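Local coordinates for thermostable monoacylglycerol lipase (Bacillus, PDB 4LHE), which probably hydrolyses monoacylglycerols to free fatty acid and glycerol, as an esterase of the alpha/beta hydrolase fold, at residues Y5-S9 and G10-F14. Numbering follows the deposited sequence.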
loop_
_atom_site.group_PDB
_atom_site.type_symbol
_atom_site.label_atom_id
_atom_site.label_comp_id
_atom_site.label_asym_id
_atom_site.label_seq_id
_atom_site.Cartn_x
_atom_site.Cartn_y
_atom_site.Cartn_z
ATOM N N TYR A 5 9.268 -16.999 -11.809
ATOM C CA TYR A 5 10.573 -16.458 -11.430
ATOM C C TYR A 5 10.766 -16.419 -9.913
ATOM O O TYR A 5 9.789 -16.361 -9.173
ATOM C CB TYR A 5 10.735 -15.052 -12.020
ATOM C CG TYR A 5 10.803 -15.040 -13.524
ATOM C CD1 TYR A 5 9.650 -14.934 -14.291
ATOM C CD2 TYR A 5 12.027 -15.135 -14.180
ATOM C CE1 TYR A 5 9.713 -14.926 -15.680
ATOM C CE2 TYR A 5 12.103 -15.134 -15.560
ATOM C CZ TYR A 5 10.944 -15.028 -16.306
ATOM O OH TYR A 5 11.025 -15.017 -17.681
ATOM N N PRO A 6 12.030 -16.439 -9.448
ATOM C CA PRO A 6 12.308 -16.472 -8.007
ATOM C C PRO A 6 12.276 -15.076 -7.342
ATOM O O PRO A 6 12.371 -14.058 -8.026
ATOM C CB PRO A 6 13.722 -17.046 -7.959
ATOM C CG PRO A 6 14.367 -16.509 -9.203
ATOM C CD PRO A 6 13.274 -16.441 -10.246
ATOM N N VAL A 7 12.153 -15.038 -6.016
ATOM C CA VAL A 7 12.031 -13.767 -5.288
ATOM C C VAL A 7 13.356 -13.007 -5.231
ATOM O O VAL A 7 14.381 -13.573 -4.868
ATOM C CB VAL A 7 11.514 -13.996 -3.843
ATOM C CG1 VAL A 7 11.427 -12.686 -3.079
ATOM C CG2 VAL A 7 10.143 -14.672 -3.865
ATOM N N LEU A 8 13.320 -11.719 -5.576
ATOM C CA LEU A 8 14.506 -10.859 -5.533
ATOM C C LEU A 8 15.011 -10.767 -4.114
ATOM O O LEU A 8 14.220 -10.806 -3.162
ATOM C CB LEU A 8 14.163 -9.442 -6.029
ATOM C CG LEU A 8 14.514 -9.045 -7.469
ATOM C CD1 LEU A 8 14.723 -10.270 -8.327
ATOM C CD2 LEU A 8 13.443 -8.147 -8.083
ATOM N N SER A 9 16.325 -10.617 -3.968
ATOM C CA SER A 9 16.925 -10.416 -2.660
ATOM C C SER A 9 16.448 -9.061 -2.109
ATOM O O SER A 9 16.595 -8.032 -2.769
ATOM C CB SER A 9 18.454 -10.447 -2.780
ATOM O OG SER A 9 19.056 -10.452 -1.495
ATOM N N GLY A 10 15.858 -9.068 -0.917
ATOM C CA GLY A 10 15.363 -7.847 -0.302
ATOM C C GLY A 10 13.851 -7.735 -0.395
ATOM O O GLY A 10 13.226 -6.885 0.259
ATOM N N ALA A 11 13.266 -8.608 -1.209
ATOM C CA ALA A 11 11.840 -8.558 -1.510
ATOM C C ALA A 11 11.053 -9.649 -0.771
ATOM O O ALA A 11 9.876 -9.894 -1.074
ATOM C CB ALA A 11 11.633 -8.682 -3.010
ATOM N N GLU A 12 11.697 -10.299 0.199
ATOM C CA GLU A 12 11.043 -11.360 0.959
ATOM C C GLU A 12 9.985 -10.777 1.898
ATOM O O GLU A 12 10.168 -9.688 2.467
ATOM C CB GLU A 12 12.071 -12.153 1.781
ATOM C CG GLU A 12 13.220 -12.760 0.969
ATOM C CD GLU A 12 14.352 -11.769 0.717
ATOM O OE1 GLU A 12 14.220 -10.591 1.120
ATOM O OE2 GLU A 12 15.375 -12.169 0.115
ATOM N N PRO A 13 8.870 -11.499 2.072
ATOM C CA PRO A 13 7.893 -11.078 3.087
ATOM C C PRO A 13 8.465 -11.149 4.513
ATOM O O PRO A 13 9.534 -11.723 4.720
ATOM C CB PRO A 13 6.747 -12.082 2.902
ATOM C CG PRO A 13 7.412 -13.304 2.301
ATOM C CD PRO A 13 8.472 -12.747 1.389
ATOM N N PHE A 14 7.755 -10.564 5.476
ATOM C CA PHE A 14 8.231 -10.474 6.848
ATOM C C PHE A 14 7.069 -10.748 7.791
ATOM O O PHE A 14 6.039 -10.072 7.735
ATOM C CB PHE A 14 8.861 -9.089 7.108
ATOM C CG PHE A 14 9.168 -8.814 8.562
ATOM C CD1 PHE A 14 10.168 -9.508 9.223
ATOM C CD2 PHE A 14 8.463 -7.849 9.260
ATOM C CE1 PHE A 14 10.445 -9.246 10.561
ATOM C CE2 PHE A 14 8.737 -7.592 10.595
ATOM C CZ PHE A 14 9.726 -8.288 11.242
#
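L8 and A11 close a type II beta turn, in the loop that leads into the edge strand 14-16 of the alpha/beta hydrolase sheet. A11 N donates to L8 O over 3.1 Å, the bond that defines the turn. G10 takes the third place of the turn, where the positive phi (104°) is one that glycine, with no side chain, adopts without strain. E12 illustrates how a side chain can fold back over such a turn. From CB the chain sets out with CG anti to the carbonyl carbon, and CG passes 4.4 Å from V7 CG1. A bend at chi2 (84°) then swings CD back to within 4.0 Å of L8 O. At the tip, OE2 comes 3.6 Å from S9 CA, while both carboxylate oxygens receive weak hydrogen bonds from G10 N, the straighter one going to OE2. One N-H, shared so weakly, can do no more than bias the carboxylate toward its place over the turn. R37 of helix 37-45 donates through NH2 to the carbonyl oxygens of G10 and E12, tying the loop to the body of the domain. The apolar flank belongs to A11, whose CB lies 4.0 Å from both V7 CG1 and L8 CB.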